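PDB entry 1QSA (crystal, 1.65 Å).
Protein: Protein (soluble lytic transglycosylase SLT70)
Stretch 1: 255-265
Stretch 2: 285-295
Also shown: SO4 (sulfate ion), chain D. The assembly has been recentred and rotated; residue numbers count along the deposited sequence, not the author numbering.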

ATOM      1  N   ARG A 255      26.212  13.319   1.586  1.00 17.95           N
ATOM      2  CA  ARG A 255      26.110  13.991   0.286  1.00 17.85           C
ATOM      3  C   ARG A 255      24.840  13.548  -0.429  1.00 18.08           C
ATOM      4  O   ARG A 255      24.131  14.378  -0.988  1.00 16.04           O
ATOM      5  CB  ARG A 255      27.314  13.673  -0.600  1.00 19.86           C
ATOM      6  CG  ARG A 255      28.594  14.370  -0.189  1.00 21.22           C
ATOM      7  CD  ARG A 255      29.621  14.293  -1.312  1.00 25.14           C
ATOM      8  NE  ARG A 255      30.938  14.697  -0.834  1.00 26.13           N
ATOM      9  CZ  ARG A 255      31.912  13.845  -0.534  1.00 26.78           C
ATOM     10  NH1 ARG A 255      31.734  12.540  -0.689  1.00 28.20           N
ATOM     11  NH2 ARG A 255      33.071  14.301  -0.087  1.00 27.77           N
ATOM     12  N   ASP A 256      24.549  12.243  -0.381  1.00 18.26           N
ATOM     13  CA  ASP A 256      23.351  11.680  -1.023  1.00 18.28           C
ATOM     14  C   ASP A 256      22.085  12.313  -0.456  1.00 18.01           C
ATOM     15  O   ASP A 256      21.156  12.651  -1.193  1.00 15.82           O
ATOM     16  CB  ASP A 256      23.269  10.156  -0.815  1.00 19.75           C
ATOM     17  CG  ASP A 256      24.293   9.372  -1.623  1.00 20.13           C
ATOM     18  OD1 ASP A 256      25.044   9.951  -2.433  1.00 20.54           O
ATOM     19  OD2 ASP A 256      24.347   8.142  -1.441  1.00 23.42           O
ATOM     20  N   ILE A 257      22.045  12.433   0.872  1.00 16.64           N
ATOM     21  CA  ILE A 257      20.905  13.016   1.571  1.00 15.64           C
ATOM     22  C   ILE A 257      20.606  14.432   1.065  1.00 16.72           C
ATOM     23  O   ILE A 257      19.455  14.762   0.764  1.00 17.09           O
ATOM     24  CB  ILE A 257      21.162  13.014   3.093  1.00 15.09           C
ATOM     25  CG1 ILE A 257      21.027  11.584   3.628  1.00 16.06           C
ATOM     26  CG2 ILE A 257      20.218  13.974   3.818  1.00 16.13           C
ATOM     27  CD1 ILE A 257      21.605  11.398   5.013  1.00 13.19           C
ATOM     28  N   VAL A 258      21.650  15.244   0.925  1.00 16.92           N
ATOM     29  CA  VAL A 258      21.481  16.616   0.454  1.00 17.70           C
ATOM     30  C   VAL A 258      21.094  16.665  -1.023  1.00 17.94           C
ATOM     31  O   VAL A 258      20.192  17.418  -1.404  1.00 15.90           O
ATOM     32  CB  VAL A 258      22.754  17.444   0.716  1.00 18.27           C
ATOM     33  CG1 VAL A 258      22.654  18.819   0.045  1.00 16.59           C
ATOM     34  CG2 VAL A 258      22.942  17.623   2.213  1.00 18.88           C
ATOM     35  N   ALA A 259      21.737  15.829  -1.837  1.00 17.73           N
ATOM     36  CA  ALA A 259      21.468  15.780  -3.276  1.00 19.32           C
ATOM     37  C   ALA A 259      19.996  15.514  -3.571  1.00 19.32           C
ATOM     38  O   ALA A 259      19.442  16.068  -4.522  1.00 19.38           O
ATOM     39  CB  ALA A 259      22.352  14.739  -3.951  1.00 18.33           C
ATOM     40  N   TRP A 260      19.366  14.656  -2.767  1.00 18.21           N
ATOM     41  CA  TRP A 260      17.947  14.348  -2.915  1.00 19.99           C
ATOM     42  C   TRP A 260      17.086  15.590  -2.766  1.00 21.20           C
ATOM     43  O   TRP A 260      15.985  15.662  -3.317  1.00 21.54           O
ATOM     44  CB  TRP A 260      17.495  13.364  -1.829  1.00 20.34           C
ATOM     45  CG  TRP A 260      17.572  11.940  -2.225  1.00 20.24           C
ATOM     46  CD1 TRP A 260      18.471  11.014  -1.789  1.00 19.75           C
ATOM     47  CD2 TRP A 260      16.712  11.264  -3.151  1.00 19.10           C
ATOM     48  NE1 TRP A 260      18.227   9.797  -2.391  1.00 20.33           N
ATOM     49  CE2 TRP A 260      17.154   9.925  -3.230  1.00 19.25           C
ATOM     50  CE3 TRP A 260      15.611  11.660  -3.916  1.00 20.27           C
ATOM     51  CZ2 TRP A 260      16.533   8.978  -4.045  1.00 19.88           C
ATOM     52  CZ3 TRP A 260      14.987  10.712  -4.733  1.00 22.25           C
ATOM     53  CH2 TRP A 260      15.456   9.389  -4.787  1.00 19.68           C
ATOM     54  N   ARG A 261      17.561  16.531  -1.951  1.00 20.60           N
ATOM     55  CA  ARG A 261      16.825  17.757  -1.675  1.00 20.35           C
ATOM     56  C   ARG A 261      17.171  18.916  -2.612  1.00 20.11           C
ATOM     57  O   ARG A 261      16.678  20.024  -2.428  1.00 19.76           O
ATOM     58  CB  ARG A 261      17.023  18.194  -0.215  1.00 21.78           C
ATOM     59  CG  ARG A 261      16.860  17.094   0.836  1.00 24.60           C
ATOM     60  CD  ARG A 261      15.594  16.270   0.648  1.00 31.36           C
ATOM     61  NE  ARG A 261      14.379  17.072   0.648  1.00 35.05           N
ATOM     62  CZ  ARG A 261      13.163  16.571   0.851  1.00 39.91           C
ATOM     63  NH1 ARG A 261      13.007  15.276   1.104  1.00 41.33           N
ATOM     64  NH2 ARG A 261      12.104  17.370   0.830  1.00 41.65           N
ATOM     65  N   LEU A 262      18.029  18.664  -3.594  1.00 19.40           N
ATOM     66  CA  LEU A 262      18.419  19.702  -4.554  1.00 19.92           C
ATOM     67  C   LEU A 262      17.909  19.344  -5.949  1.00 20.03           C
ATOM     68  O   LEU A 262      18.534  19.675  -6.952  1.00 20.38           O
ATOM     69  CB  LEU A 262      19.939  19.877  -4.561  1.00 18.57           C
ATOM     70  CG  LEU A 262      20.532  20.467  -3.275  1.00 19.31           C
ATOM     71  CD1 LEU A 262      22.051  20.468  -3.334  1.00 19.38           C
ATOM     72  CD2 LEU A 262      19.993  21.875  -3.051  1.00 18.50           C
ATOM     73  N   MET A 263      16.773  18.650  -5.986  1.00 22.79           N
ATOM     74  CA  MET A 263      16.139  18.209  -7.227  1.00 26.51           C
ATOM     75  C   MET A 263      15.053  19.158  -7.716  1.00 28.75           C
ATOM     76  O   MET A 263      14.394  18.875  -8.719  1.00 29.53           O
ATOM     77  CB  MET A 263      15.507  16.827  -7.039  1.00 26.78           C
ATOM     78  CG  MET A 263      16.509  15.706  -6.864  1.00 28.06           C
ATOM     79  SD  MET A 263      17.613  15.580  -8.279  1.00 27.15           S
ATOM     80  CE  MET A 263      18.697  14.280  -7.731  1.00 25.17           C
ATOM     81  N   GLY A 264      14.844  20.249  -6.984  1.00 29.59           N
ATOM     82  CA  GLY A 264      13.826  21.214  -7.358  1.00 32.61           C
ATOM     83  C   GLY A 264      14.230  22.116  -8.507  1.00 35.10           C
ATOM     84  O   GLY A 264      15.381  22.133  -8.937  1.00 34.77           O
ATOM     85  N   ASN A 265      13.258  22.867  -9.008  1.00 39.82           N
ATOM     86  CA  ASN A 265      13.456  23.810 -10.116  1.00 43.64           C
ATOM     87  C   ASN A 265      14.216  25.071  -9.679  1.00 44.37           C
ATOM     88  O   ASN A 265      14.897  25.721 -10.476  1.00 45.63           O
ATOM     89  CB  ASN A 265      12.080  24.212 -10.678  1.00 47.21           C
ATOM     90  CG  ASN A 265      11.032  24.460  -9.574  1.00 49.61           C
ATOM     91  OD1 ASN A 265      11.371  24.663  -8.405  1.00 51.87           O
ATOM     92  ND2 ASN A 265       9.757  24.441  -9.952  1.00 50.92           N
ATOM     93  N   THR A 285      21.462   3.789  -6.317  1.00 16.22           N
ATOM     94  CA  THR A 285      20.704   3.602  -7.545  1.00 16.54           C
ATOM     95  C   THR A 285      19.490   4.535  -7.618  1.00 16.48           C
ATOM     96  O   THR A 285      19.252   5.177  -8.644  1.00 15.98           O
ATOM     97  CB  THR A 285      20.223   2.153  -7.677  1.00 17.91           C
ATOM     98  OG1 THR A 285      21.355   1.308  -7.895  1.00 20.22           O
ATOM     99  CG2 THR A 285      19.252   2.001  -8.845  1.00 16.62           C
ATOM    100  N   SER A 286      18.733   4.629  -6.527  1.00 16.24           N
ATOM    101  CA  SER A 286      17.542   5.478  -6.530  1.00 16.22           C
ATOM    102  C   SER A 286      17.876   6.956  -6.747  1.00 15.65           C
ATOM    103  O   SER A 286      17.137   7.646  -7.433  1.00 14.55           O
ATOM    104  CB  SER A 286      16.710   5.266  -5.253  1.00 18.25           C
ATOM    105  OG  SER A 286      17.473   5.580  -4.106  1.00 20.95           O
ATOM    106  N   LEU A 287      19.004   7.420  -6.204  1.00 15.54           N
ATOM    107  CA  LEU A 287      19.419   8.815  -6.384  1.00 15.11           C
ATOM    108  C   LEU A 287      19.782   9.090  -7.851  1.00 15.10           C
ATOM    109  O   LEU A 287      19.384  10.110  -8.418  1.00 15.49           O
ATOM    110  CB  LEU A 287      20.598   9.146  -5.475  1.00 15.70           C
ATOM    111  CG  LEU A 287      21.174  10.569  -5.563  1.00 16.65           C
ATOM    112  CD1 LEU A 287      20.098  11.640  -5.301  1.00 18.12           C
ATOM    113  CD2 LEU A 287      22.330  10.688  -4.571  1.00 18.36           C
ATOM    114  N   ILE A 288      20.532   8.172  -8.460  1.00 14.20           N
ATOM    115  CA  ILE A 288      20.920   8.309  -9.866  1.00 14.34           C
ATOM    116  C   ILE A 288      19.660   8.292 -10.733  1.00 11.94           C
ATOM    117  O   ILE A 288      19.546   9.079 -11.666  1.00 12.49           O
ATOM    118  CB  ILE A 288      21.894   7.179 -10.299  1.00 13.52           C
ATOM    119  CG1 ILE A 288      23.185   7.274  -9.477  1.00 15.43           C
ATOM    120  CG2 ILE A 288      22.200   7.292 -11.798  1.00 13.85           C
ATOM    121  CD1 ILE A 288      24.050   6.007  -9.487  1.00 15.83           C
ATOM    122  N   GLU A 289      18.703   7.417 -10.408  1.00 12.30           N
ATOM    123  CA  GLU A 289      17.447   7.358 -11.162  1.00 12.86           C
ATOM    124  C   GLU A 289      16.677   8.673 -11.050  1.00 12.78           C
ATOM    125  O   GLU A 289      16.060   9.133 -12.028  1.00 11.79           O
ATOM    126  CB  GLU A 289      16.575   6.195 -10.679  1.00 13.06           C
ATOM    127  CG  GLU A 289      17.114   4.831 -11.122  1.00 12.93           C
ATOM    128  CD  GLU A 289      16.310   3.673 -10.575  1.00 17.01           C
ATOM    129  OE1 GLU A 289      15.909   3.720  -9.389  1.00 16.42           O
ATOM    130  OE2 GLU A 289      16.068   2.713 -11.333  1.00 16.86           O
ATOM    131  N   ARG A 290      16.683   9.273  -9.855  1.00 13.27           N
ATOM    132  CA  ARG A 290      15.996  10.555  -9.674  1.00 13.77           C
ATOM    133  C   ARG A 290      16.661  11.620 -10.566  1.00 14.32           C
ATOM    134  O   ARG A 290      15.970  12.458 -11.152  1.00 13.97           O
ATOM    135  CB  ARG A 290      16.015  11.005  -8.205  1.00 14.08           C
ATOM    136  CG  ARG A 290      15.300  12.354  -7.949  1.00 15.48           C
ATOM    137  CD  ARG A 290      13.825  12.336  -8.382  1.00 18.49           C
ATOM    138  NE  ARG A 290      13.175  13.646  -8.257  1.00 20.04           N
ATOM    139  CZ  ARG A 290      13.096  14.548  -9.235  1.00 19.54           C
ATOM    140  NH1 ARG A 290      13.619  14.290 -10.425  1.00 17.26           N
ATOM    141  NH2 ARG A 290      12.484  15.710  -9.030  1.00 21.39           N
ATOM    142  N   ARG A 291      17.986  11.544 -10.704  1.00 12.89           N
ATOM    143  CA  ARG A 291      18.736  12.486 -11.541  1.00 12.25           C
ATOM    144  C   ARG A 291      18.416  12.259 -13.023  1.00 12.35           C
ATOM    145  O   ARG A 291      18.367  13.212 -13.805  1.00 11.70           O
ATOM    146  CB  ARG A 291      20.235  12.368 -11.280  1.00 13.58           C
ATOM    147  CG  ARG A 291      21.071  13.423 -11.997  1.00 12.77           C
ATOM    148  CD  ARG A 291      20.573  14.828 -11.704  1.00 14.13           C
ATOM    149  NE  ARG A 291      21.336  15.862 -12.417  1.00 15.15           N
ATOM    150  CZ  ARG A 291      21.071  16.270 -13.654  1.00 16.47           C
ATOM    151  NH1 ARG A 291      20.093  15.700 -14.355  1.00 13.87           N
ATOM    152  NH2 ARG A 291      21.819  17.223 -14.206  1.00 17.89           N
ATOM    153  N   VAL A 292      18.234  10.994 -13.412  1.00 12.24           N
ATOM    154  CA  VAL A 292      17.851  10.657 -14.790  1.00 11.38           C
ATOM    155  C   VAL A 292      16.473  11.272 -15.054  1.00 12.60           C
ATOM    156  O   VAL A 292      16.215  11.828 -16.134  1.00 11.18           O
ATOM    157  CB  VAL A 292      17.749   9.107 -14.991  1.00 11.84           C
ATOM    158  CG1 VAL A 292      17.060   8.769 -16.306  1.00 12.05           C
ATOM    159  CG2 VAL A 292      19.145   8.467 -14.940  1.00 12.45           C
ATOM    160  N   ARG A 293      15.583  11.169 -14.071  1.00 10.69           N
ATOM    161  CA  ARG A 293      14.238  11.731 -14.224  1.00 10.99           C
ATOM    162  C   ARG A 293      14.268  13.245 -14.358  1.00 11.93           C
ATOM    163  O   ARG A 293      13.463  13.810 -15.104  1.00 13.08           O
ATOM    164  CB  ARG A 293      13.308  11.276 -13.095  1.00 10.64           C
ATOM    165  CG  ARG A 293      12.962   9.784 -13.203  1.00  9.91           C
ATOM    166  CD  ARG A 293      11.865   9.332 -12.247  1.00 10.12           C
ATOM    167  NE  ARG A 293      11.502   7.942 -12.547  1.00 12.19           N
ATOM    168  CZ  ARG A 293      12.014   6.873 -11.932  1.00 14.19           C
ATOM    169  NH1 ARG A 293      12.810   7.012 -10.882  1.00 14.35           N
ATOM    170  NH2 ARG A 293      11.653   5.653 -12.311  1.00 14.75           N
ATOM    171  N   MET A 294      15.227  13.887 -13.693  1.00 11.78           N
ATOM    172  CA  MET A 294      15.381  15.342 -13.798  1.00 12.33           C
ATOM    173  C   MET A 294      15.746  15.705 -15.244  1.00 12.53           C
ATOM    174  O   MET A 294      15.236  16.676 -15.802  1.00 12.07           O
ATOM    175  CB  MET A 294      16.472  15.854 -12.852  1.00 13.43           C
ATOM    176  CG  MET A 294      16.765  17.351 -13.046  1.00 15.56           C
ATOM    177  SD  MET A 294      17.982  17.974 -11.894  1.00 18.45           S
ATOM    178  CE  MET A 294      16.936  18.508 -10.576  1.00 22.65           C
ATOM    179  N   ALA A 295      16.637  14.922 -15.847  1.00 12.56           N
ATOM    180  CA  ALA A 295      17.034  15.150 -17.236  1.00 11.98           C
ATOM    181  C   ALA A 295      15.834  14.944 -18.164  1.00 12.29           C
ATOM    182  O   ALA A 295      15.604  15.741 -19.076  1.00 11.88           O
ATOM    183  CB  ALA A 295      18.180  14.200 -17.618  1.00 12.20           C
TER
HETATM  184  S   SO4 D 703      19.736   2.651  -3.150  1.00 34.28           S
HETATM  185  O1  SO4 D 703      18.674   2.938  -4.128  1.00 32.42           O
HETATM  186  O2  SO4 D 703      20.897   2.058  -3.857  1.00 35.40           O
HETATM  187  O3  SO4 D 703      20.150   3.879  -2.450  1.00 32.04           O
HETATM  188  O4  SO4 D 703      19.229   1.689  -2.153  1.00 36.64           O

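What brings these two stretches together, given that no hydrogen bond crosses between them? The answer is shape. The helices run in roughly the same direction, at 28° to each other, and their axes stay 10.6 Å apart at closest approach, so side chains must fill the gap. About 499 Å² is buried in all, counting both sides, and Met263, Leu287 and Trp260 supply the largest shares.

Which bump does Leu287 provide, and what hollow receives it? With chi1 near t and chi2 near p, its CD1 methyl sits in a pocket walled by three residues of the first stretch. One wall is the indole of Trp260: CD1 of Leu287 lies 3.8 Å from the centroid of the five-membered ring and only 3° off its normal, a CH-pi contact square over the face. The CB of Ala259, 4.1 Å from Leu287 CD1, forms another wall, its small side chain pointing toward the second helix and taking up little of the gap. The CE methyl of Met263 completes the pocket, 3.9 Å from Leu287 CD1. The other methyl, CD2, approaches Asp256 OD1 at 3.5 Å, an oxygen whose hydrogen bond is made elsewhere in the structure.

How does Trp260 reach across when its CA-to-CB bond points sideways? Its long, flat ring carries the contact, with chi1 at -92°, between the usual wells. Beyond the Leu287 methyl, CZ3 of Trp260 comes within 3.6 Å of Arg290 CG, so the aliphatic part of the arginine packs against the indole. At the ring edge, Trp260 CZ2 lies 3.5 Å from Ser286 OG. Ser286 OG, small enough to sit beside the ring, donates a hydrogen bond to sulfate O1, 2.9 Å away.

What fills the space after the first helix gives way to a loop? Met263 points its CA-to-CB bond toward the second helix, and its flexible, unbranched chain follows the surface it meets. Its CG touches Arg290 CG at 3.7 Å, while its CB lies over one face of the arginine guanidinium. Farther along, Met263 SD packs against Met294 CE at 3.8 Å, a soft apolar contact between two thioethers. Met294 extends with chi1 and chi2 both t, and its terminal methyl also presses against the loop backbone, with CE 3.2 Å from Met263 O. Arg290 suits its position because its methylenes can pack against apolar neighbours while its guanidinium lies alongside Met263.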